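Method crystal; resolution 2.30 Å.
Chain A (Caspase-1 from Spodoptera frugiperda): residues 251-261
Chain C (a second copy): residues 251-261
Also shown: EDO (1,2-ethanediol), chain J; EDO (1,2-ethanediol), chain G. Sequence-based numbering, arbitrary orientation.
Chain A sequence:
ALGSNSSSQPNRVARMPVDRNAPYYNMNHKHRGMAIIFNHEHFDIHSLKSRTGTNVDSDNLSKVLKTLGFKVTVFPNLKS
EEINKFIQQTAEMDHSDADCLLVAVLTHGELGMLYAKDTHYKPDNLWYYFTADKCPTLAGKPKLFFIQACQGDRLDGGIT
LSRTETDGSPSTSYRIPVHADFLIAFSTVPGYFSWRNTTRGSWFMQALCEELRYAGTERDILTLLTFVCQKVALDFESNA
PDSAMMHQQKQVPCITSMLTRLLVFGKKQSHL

Chain A, residues 251-261: QVPCITSMLTR
Chain C (251-261) QVPCITSMLTR

Two copies of the Spodoptera caspase-1 segment QVPCITSMLTR meet as antiparallel strands, residues 254-257 of each, with axes 4.6 Å apart and N-to-C directions at 163°. Residue numbers across the pair sum to 512, so Thr C256 faces Thr A256, CA to CA 4.4 Å. Chain A repeats chain C's rotamer wells and nearly its phi/psi values.

Gln C251 (phi/psi -161/142, t/t) stays out of reach. Val C252 (-134/139, p) points toward chain A: its CG1 lies 4.1 Å from Met A258 CG, an apolar contact, and its CG2 4.1 Å from Thr A260 CG2. O1 of the chain J ethanediol donates to Val C252 O at 2.8 Å. Pro C253 (-72/169, C-gamma exo) places its O 3.6 Å from Met A258 CG.

Cys C254 (-129/111, t) starts the strand; its SG meets Met A258 SD at 3.7 Å, sulfur against sulfur as apolar surfaces. Ile C255 (-105/118, m/m) shares a face with Ser C257, Ile A255 and Ser A257, its end leading away from chain A. Ile C255 N donates to Ser A257 O at 3.1 Å, and Ser A257 N to Ile C255 O at 2.7 Å.

Thr C256 (-110/120, m) and Thr A256 take the other face, a non-hydrogen-bonded pair; Thr C256 CA makes a CA-H...O contact with Ile A255 O at 3.3 Å. Thr C256 OG1 and Thr A256 OG1 sit 3.9 Å apart, leaving one water to join them, 2.6 Å from each OG1.

Ser C257 (-126/133, t) completes the ladder: its N donates to Ile A255 O at 2.7 Å, and its O accepts from Ile A255 N at 2.8 Å. Thus 255 and 257 satisfy each other's backbone. Ser C257 OG accepts from Leu C259 N at 3.2 Å.

Met C258 (-116/12, m/p/p) sets out sideways, SD 3.7 Å from Cys A254 SG. Leu C259 (-61/128, m/t) points away. Thr C260 (-98/-5, p) and Arg C261 (-142/169, m/t/t) follow.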

# COMPACT_ATOMS: atom_id res chain seq x y z
N GLN A 251 -0.07 -14.36 9.54
CA GLN A 251 -0.69 -13.19 8.90
C GLN A 251 0.18 -11.92 8.87
O GLN A 251 0.88 -11.63 9.84
CB GLN A 251 -1.98 -12.82 9.65
CG GLN A 251 -2.84 -11.70 9.04
CD GLN A 251 -4.05 -11.38 9.91
OE1 GLN A 251 -4.70 -12.29 10.42
NE2 GLN A 251 -4.35 -10.09 10.08
N VAL A 252 0.10 -11.18 7.76
CA VAL A 252 0.77 -9.86 7.63
C VAL A 252 -0.28 -8.87 7.09
O VAL A 252 -1.08 -9.22 6.23
CB VAL A 252 1.96 -9.84 6.65
CG1 VAL A 252 1.49 -10.09 5.18
CG2 VAL A 252 2.62 -8.43 6.72
N PRO A 253 -0.30 -7.62 7.59
CA PRO A 253 -1.29 -6.67 7.06
C PRO A 253 -0.84 -6.16 5.72
O PRO A 253 0.28 -6.43 5.29
CB PRO A 253 -1.30 -5.56 8.10
CG PRO A 253 -0.89 -6.26 9.34
CD PRO A 253 0.26 -7.12 8.85
N CYS A 254 -1.71 -5.38 5.07
CA CYS A 254 -1.41 -4.81 3.75
C CYS A 254 -1.65 -3.31 3.84
O CYS A 254 -2.81 -2.86 3.90
CB CYS A 254 -2.34 -5.45 2.71
SG CYS A 254 -1.97 -5.01 1.01
N ILE A 255 -0.58 -2.52 3.82
CA ILE A 255 -0.69 -1.06 3.97
C ILE A 255 -0.64 -0.39 2.60
O ILE A 255 0.34 -0.50 1.91
CB ILE A 255 0.50 -0.53 4.83
CG1 ILE A 255 0.66 -1.41 6.08
CG2 ILE A 255 0.27 0.94 5.18
CD1 ILE A 255 -0.62 -1.56 6.90
N THR A 256 -1.68 0.32 2.23
CA THR A 256 -1.75 0.97 0.91
C THR A 256 -1.68 2.51 1.13
O THR A 256 -2.57 3.10 1.75
CB THR A 256 -3.07 0.58 0.15
OG1 THR A 256 -3.10 -0.84 -0.12
CG2 THR A 256 -3.16 1.37 -1.21
N SER A 257 -0.64 3.14 0.60
CA SER A 257 -0.45 4.57 0.82
C SER A 257 -0.42 5.46 -0.40
O SER A 257 0.35 5.22 -1.34
CB SER A 257 0.87 4.80 1.59
OG SER A 257 1.13 6.18 1.80
N MET A 258 -1.27 6.49 -0.36
CA MET A 258 -1.28 7.54 -1.38
C MET A 258 -0.84 8.85 -0.67
O MET A 258 -1.13 9.97 -1.16
CB MET A 258 -2.68 7.76 -1.96
CG MET A 258 -3.06 6.79 -3.08
SD MET A 258 -3.28 5.11 -2.51
CE MET A 258 -4.65 5.32 -1.42
N LEU A 259 -0.19 8.70 0.49
CA LEU A 259 0.28 9.86 1.28
C LEU A 259 1.40 10.65 0.59
O LEU A 259 2.39 10.07 0.11
CB LEU A 259 0.76 9.43 2.68
CG LEU A 259 -0.29 8.82 3.62
CD1 LEU A 259 0.25 8.76 5.05
CD2 LEU A 259 -1.57 9.67 3.59
N THR A 260 1.24 11.96 0.48
CA THR A 260 2.31 12.74 -0.14
C THR A 260 3.23 13.44 0.92
O THR A 260 4.26 14.04 0.57
CB THR A 260 1.75 13.80 -1.08
OG1 THR A 260 0.92 14.71 -0.32
CG2 THR A 260 0.95 13.13 -2.22
N ARG A 261 2.84 13.36 2.19
CA ARG A 261 3.62 13.95 3.28
C ARG A 261 3.60 13.00 4.44
O ARG A 261 2.79 12.08 4.50
CB ARG A 261 3.02 15.30 3.73
CG ARG A 261 2.79 16.33 2.59
CD ARG A 261 2.14 17.62 3.11
NE ARG A 261 1.58 18.47 2.06
CZ ARG A 261 2.29 19.13 1.14
NH1 ARG A 261 3.61 19.09 1.11
NH2 ARG A 261 1.65 19.82 0.21
N GLN C 251 -1.82 13.09 -11.03
CA GLN C 251 -1.54 11.70 -10.73
C GLN C 251 -0.83 11.54 -9.42
O GLN C 251 -0.00 12.39 -9.05
CB GLN C 251 -0.64 11.13 -11.83
CG GLN C 251 -0.19 9.69 -11.62
CD GLN C 251 0.74 9.20 -12.72
OE1 GLN C 251 0.59 9.58 -13.89
NE2 GLN C 251 1.72 8.35 -12.36
N VAL C 252 -1.19 10.47 -8.70
CA VAL C 252 -0.51 10.12 -7.47
C VAL C 252 -0.22 8.60 -7.49
O VAL C 252 -1.05 7.81 -7.93
CB VAL C 252 -1.30 10.52 -6.17
CG1 VAL C 252 -2.62 9.67 -6.00
CG2 VAL C 252 -0.39 10.34 -4.96
N PRO C 253 0.98 8.19 -7.03
CA PRO C 253 1.35 6.76 -7.01
C PRO C 253 0.56 6.04 -5.90
O PRO C 253 -0.09 6.68 -5.05
CB PRO C 253 2.86 6.76 -6.69
CG PRO C 253 3.31 8.21 -7.00
CD PRO C 253 2.10 9.04 -6.57
N CYS C 254 0.63 4.70 -5.93
CA CYS C 254 -0.05 3.82 -4.97
C CYS C 254 1.03 2.84 -4.44
O CYS C 254 1.55 1.98 -5.16
CB CYS C 254 -1.20 3.08 -5.68
SG CYS C 254 -2.28 2.17 -4.52
N ILE C 255 1.37 2.99 -3.17
CA ILE C 255 2.43 2.22 -2.55
C ILE C 255 1.81 1.20 -1.66
O ILE C 255 1.14 1.58 -0.68
CB ILE C 255 3.30 3.14 -1.62
CG1 ILE C 255 3.70 4.43 -2.36
CG2 ILE C 255 4.53 2.42 -1.20
CD1 ILE C 255 4.36 4.15 -3.73
N THR C 256 2.04 -0.07 -1.96
CA THR C 256 1.48 -1.16 -1.16
C THR C 256 2.60 -1.85 -0.41
O THR C 256 3.55 -2.37 -1.00
CB THR C 256 0.72 -2.20 -2.06
OG1 THR C 256 -0.32 -1.52 -2.79
CG2 THR C 256 0.06 -3.30 -1.19
N SER C 257 2.49 -1.84 0.91
CA SER C 257 3.54 -2.42 1.72
C SER C 257 3.09 -3.47 2.70
O SER C 257 2.08 -3.31 3.42
CB SER C 257 4.29 -1.28 2.46
OG SER C 257 5.05 -1.72 3.57
N MET C 258 3.86 -4.57 2.68
CA MET C 258 3.74 -5.70 3.59
C MET C 258 5.06 -5.75 4.39
O MET C 258 5.34 -6.75 5.06
CB MET C 258 3.60 -7.03 2.84
CG MET C 258 2.19 -7.39 2.41
SD MET C 258 1.48 -6.32 1.17
CE MET C 258 2.41 -6.58 -0.23
N LEU C 259 5.88 -4.70 4.30
CA LEU C 259 7.17 -4.65 5.02
C LEU C 259 7.01 -4.74 6.52
O LEU C 259 6.23 -4.01 7.14
CB LEU C 259 7.94 -3.38 4.66
CG LEU C 259 8.29 -3.27 3.17
CD1 LEU C 259 9.19 -2.09 3.00
CD2 LEU C 259 9.01 -4.57 2.60
N THR C 260 7.74 -5.66 7.13
CA THR C 260 7.67 -5.85 8.58
C THR C 260 8.83 -5.12 9.33
O THR C 260 8.91 -5.12 10.56
CB THR C 260 7.71 -7.35 8.90
OG1 THR C 260 8.93 -7.89 8.39
CG2 THR C 260 6.52 -8.08 8.24
N ARG C 261 9.76 -4.55 8.57
CA ARG C 261 10.86 -3.82 9.15
C ARG C 261 11.12 -2.61 8.24
O ARG C 261 10.56 -2.51 7.14
CB ARG C 261 12.12 -4.70 9.24
CG ARG C 261 11.90 -6.07 9.89
CD ARG C 261 13.22 -6.80 10.01
NE ARG C 261 13.03 -8.19 10.40
CZ ARG C 261 12.57 -8.59 11.59
NH1 ARG C 261 12.28 -7.70 12.56
NH2 ARG C 261 12.36 -9.88 11.80
C1 EDO J . -3.79 9.13 -10.48
O1 EDO J . -3.22 8.05 -9.71
C2 EDO J . -4.45 10.08 -9.53
O2 EDO J . -5.60 9.45 -9.03
C1 EDO G . -1.62 -13.76 5.10
O1 EDO G . -0.54 -13.57 4.15
C2 EDO G . -1.98 -12.48 5.79
O2 EDO G . -2.48 -11.58 4.82
O HOH W 1 -2.89 -2.03 -2.41